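Side-chain contacts in SOXA (Paracoccus denitrificans, PDB 2C1D), which catalyses, as the diheme subunit of the SoxAX cytochrome complex, formation of the disulfide between thiosulfate and a carrier cysteine of SoxY during sulfur oxidation: residues R64-D67 / K68-A72; L138-I141 / S142-R146. All coordinates share one frame; numbering follows the deposited sequence.

Interaction 1: residues R64-D67 / K68-A72; sequences RGLD and KWNAA
Arg64 and Lys68, one turn apart on helix 59-70, lie alongside each other and point the same way, with Arg64 CD 3.7 Å from Lys68 NZ. The charged ends remain near, Arg64 NE standing 4.4 Å from Lys68 NZ, because both cations reach for Asp136 OD2 on helix 132-143. Lys68 gets there with CG beside its own backbone N (chi1 -65°) and a chain extended beyond it; its CG methylene passes the carbonyl one turn back, Lys68 CG to Arg64 O 3.4 Å. Arg64 instead bends at chi2 and chi3. Lys68 NZ also donates to Asn133 OD1.

Round the helix, Leu66 and Asn70 run side by side, Leu66 CD1 touching Asn70 ND2 at 3.6 Å. That amide donates to a water, which in turn gives a hydrogen bond to Asp67 OD1 (2.8 Å), linking two polar side chains across the exposed surface. Trp69 presses CB against Gly65 O and Leu66 O while its ring leads inward, with NE1 hydrogen-bonded to Gln85 O, the side chain coming to about 4 Å from the bound heme c at the nearest atoms and lying beside Cys80 and His84.

Beneath these side chains run the helical hydrogen bonds, Lys68 N to Arg64 O (3.0 Å) and Trp69 N to Gly65 O (2.9 Å). Were Lys68 replaced by an alanine, Asp136 would probably lose one of its two cationic partners and Asn133 OD1 this donor. The shared carboxylate probably offsets the two neighbouring positive charges, and they in turn would tend to keep Asp136 ionised.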
# COMPACT_ATOMS: atom_id res chain seq x y z
N ARG A 64 -24.31 11.23 -2.28
CA ARG A 64 -24.66 10.67 -3.55
C ARG A 64 -25.00 9.17 -3.41
O ARG A 64 -25.88 8.66 -4.11
CB ARG A 64 -23.49 10.85 -4.48
CG ARG A 64 -23.79 10.59 -5.90
CD ARG A 64 -22.60 9.99 -6.57
NE ARG A 64 -21.92 10.93 -7.39
CZ ARG A 64 -20.67 10.83 -7.82
NH1 ARG A 64 -19.86 9.81 -7.52
NH2 ARG A 64 -20.24 11.80 -8.58
N GLY A 65 -24.28 8.48 -2.53
CA GLY A 65 -24.61 7.11 -2.18
C GLY A 65 -26.03 7.02 -1.64
O GLY A 65 -26.75 6.09 -1.94
N LEU A 66 -26.43 8.00 -0.85
CA LEU A 66 -27.75 8.01 -0.24
C LEU A 66 -28.82 8.22 -1.32
O LEU A 66 -29.89 7.61 -1.25
CB LEU A 66 -27.84 9.07 0.87
CG LEU A 66 -29.21 9.30 1.53
CD1 LEU A 66 -29.71 8.03 2.23
CD2 LEU A 66 -29.12 10.44 2.53
N ASP A 67 -28.52 9.04 -2.32
CA ASP A 67 -29.42 9.20 -3.47
C ASP A 67 -29.58 7.89 -4.21
O ASP A 67 -30.69 7.51 -4.56
CB ASP A 67 -28.94 10.32 -4.42
CG ASP A 67 -29.03 11.70 -3.76
OD1 ASP A 67 -29.77 11.87 -2.78
OD2 ASP A 67 -28.36 12.67 -4.14
N LYS A 68 -28.50 7.16 -4.41
CA LYS A 68 -28.56 5.90 -5.12
C LYS A 68 -29.28 4.82 -4.29
O LYS A 68 -29.96 3.97 -4.84
CB LYS A 68 -27.16 5.45 -5.56
CG LYS A 68 -26.50 6.40 -6.58
CD LYS A 68 -25.01 6.18 -6.80
CE LYS A 68 -24.53 6.96 -8.06
NZ LYS A 68 -23.08 6.78 -8.37
N TRP A 69 -29.15 4.89 -2.97
CA TRP A 69 -29.85 3.96 -2.06
C TRP A 69 -31.37 4.13 -2.18
O TRP A 69 -32.12 3.16 -2.15
CB TRP A 69 -29.39 4.21 -0.63
CG TRP A 69 -30.14 3.51 0.47
CD1 TRP A 69 -31.28 3.94 1.11
CD2 TRP A 69 -29.76 2.30 1.12
NE1 TRP A 69 -31.66 3.05 2.08
CE2 TRP A 69 -30.75 2.02 2.12
CE3 TRP A 69 -28.71 1.38 0.94
CZ2 TRP A 69 -30.71 0.89 2.92
CZ3 TRP A 69 -28.66 0.25 1.75
CH2 TRP A 69 -29.65 0.02 2.74
N ASN A 70 -31.79 5.38 -2.35
CA ASN A 70 -33.21 5.73 -2.48
C ASN A 70 -33.75 5.68 -3.91
O ASN A 70 -34.96 5.80 -4.11
CB ASN A 70 -33.48 7.12 -1.88
CG ASN A 70 -33.36 7.12 -0.38
OD1 ASN A 70 -33.89 6.22 0.31
ND2 ASN A 70 -32.67 8.12 0.16
N ALA A 71 -32.88 5.50 -4.91
CA ALA A 71 -33.32 5.56 -6.30
C ALA A 71 -33.93 4.24 -6.78
O ALA A 71 -33.41 3.15 -6.54
CB ALA A 71 -32.17 5.96 -7.21
N ALA A 72 -35.04 4.37 -7.48
CA ALA A 72 -35.71 3.22 -8.09
C ALA A 72 -34.95 2.79 -9.33
O ALA A 72 -35.44 2.96 -10.45
CB ALA A 72 -37.16 3.59 -8.44
O HOH W 1 -31.77 10.73 -1.26

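Interaction 2: residues L138-I141 / S142-R146; sequences LSLI and SLQSR
Leu143 packs its CB against Leu140 O one turn back, at 3.5 Å, and sends CD1 over the centre of one face of the Arg146 guanidinium, 3.2 Å above its plane. This flat group is held from beyond the contact by a salt bridge of Arg146 NH2 to Asp53, and the arginine side chain also lies on Val16 and Ile18 of strand 16-22.

Gln144 crosses the Leu140 side chain obliquely and brings its CG to 3.3 Å from Leu140 O. Its backbone N reaches back three residues to Ile141 O (3.0 Å), approaching from well above the carbonyl plane. Water 2 donates to the same oxygen and accepts from Ser145 OG, so two donors grip it.

Ser142 sets CB 3.2 Å from Leu138 O, and with OG anti to the backbone N (chi1 179°) the buried hydroxyl is directed to Gly259 O, where it finds its hydrogen bond. The Ile141 side chain comes to about 4 Å from the heme c at the nearest atoms, against Met110 and Val114 of helix 110-122.

Ser142 N to Leu138 O is a regular helical hydrogen bond, and the chain then makes a type I turn from Leu143 to Arg146. Together with the packing of Leu140 and Leu143 on helix 59-70, this is consistent with the paired terminal helices of a cytochrome c fold.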
# COMPACT_ATOMS: atom_id res chain seq x y z
N LEU A 138 -20.54 1.88 -0.85
CA LEU A 138 -19.66 1.46 0.26
C LEU A 138 -19.42 2.60 1.22
O LEU A 138 -19.30 2.38 2.42
CB LEU A 138 -18.30 1.00 -0.23
CG LEU A 138 -18.17 -0.22 -1.13
CD1 LEU A 138 -16.83 -0.91 -0.93
CD2 LEU A 138 -19.29 -1.20 -0.99
N SER A 139 -19.33 3.81 0.70
CA SER A 139 -19.14 5.01 1.53
C SER A 139 -20.31 5.18 2.48
O SER A 139 -20.12 5.31 3.70
CB SER A 139 -18.96 6.25 0.63
OG SER A 139 -17.72 6.18 -0.08
N LEU A 140 -21.52 5.14 1.92
CA LEU A 140 -22.76 5.21 2.71
C LEU A 140 -22.85 4.12 3.76
O LEU A 140 -23.13 4.39 4.94
CB LEU A 140 -23.99 5.14 1.80
CG LEU A 140 -25.37 5.19 2.47
CD1 LEU A 140 -25.60 6.53 3.16
CD2 LEU A 140 -26.49 4.85 1.46
N ILE A 141 -22.55 2.89 3.37
CA ILE A 141 -22.65 1.77 4.32
C ILE A 141 -21.60 1.92 5.41
O ILE A 141 -21.88 1.69 6.60
CB ILE A 141 -22.56 0.39 3.58
CG1 ILE A 141 -23.82 0.19 2.75
CG2 ILE A 141 -22.34 -0.74 4.59
CD1 ILE A 141 -23.70 -0.88 1.67
N SER A 142 -20.40 2.31 5.02
CA SER A 142 -19.28 2.41 5.98
C SER A 142 -19.61 3.43 7.05
O SER A 142 -19.34 3.21 8.24
CB SER A 142 -17.96 2.75 5.29
OG SER A 142 -16.90 2.86 6.25
N LEU A 143 -20.29 4.50 6.67
CA LEU A 143 -20.70 5.53 7.64
C LEU A 143 -21.63 5.01 8.75
O LEU A 143 -21.70 5.57 9.82
CB LEU A 143 -21.41 6.69 6.93
CG LEU A 143 -21.63 7.98 7.75
CD1 LEU A 143 -20.39 8.53 8.43
CD2 LEU A 143 -22.21 9.09 6.91
N GLN A 144 -22.36 3.93 8.47
CA GLN A 144 -23.31 3.36 9.43
C GLN A 144 -22.60 2.59 10.56
O GLN A 144 -23.24 2.15 11.51
CB GLN A 144 -24.32 2.48 8.69
CG GLN A 144 -24.95 3.12 7.40
CD GLN A 144 -25.49 4.53 7.60
OE1 GLN A 144 -25.22 5.44 6.80
NE2 GLN A 144 -26.25 4.72 8.64
N SER A 145 -21.29 2.48 10.49
CA SER A 145 -20.50 1.92 11.57
C SER A 145 -19.46 2.90 12.11
O SER A 145 -18.59 2.54 12.91
CB SER A 145 -19.79 0.66 11.09
OG SER A 145 -20.69 -0.39 10.84
N ARG A 146 -19.51 4.16 11.70
CA ARG A 146 -18.49 5.12 12.16
C ARG A 146 -18.44 5.22 13.69
O ARG A 146 -19.49 5.31 14.37
CB ARG A 146 -18.69 6.49 11.50
CG ARG A 146 -17.73 7.58 11.97
CD ARG A 146 -17.72 8.79 11.10
NE ARG A 146 -18.96 9.56 11.21
CZ ARG A 146 -19.18 10.72 10.57
NH1 ARG A 146 -18.25 11.21 9.77
NH2 ARG A 146 -20.33 11.38 10.73
O HOH W 2 -22.02 -0.44 8.39

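Overall arrangement
Following the chain, interaction 1 comes first, within helix 59-70; the segment carrying Cys80, Cys83 and His84 and then helix 110-122 with the axial Cys117 follow, before interaction 2 in the last turns of helix 132-143 and the turn beyond. Each joins adjoining residues, so neither closes a long loop, and the two stand in series without nesting or crossing. In space they meet: Leu140 CD2 of interaction 2 packs 3.6 Å from Trp69 CB and equally near Gly65 O, over a part of the first helix where glycine has no side chain. The two helices are thereby joined beside one heme of the first cytochrome c domain.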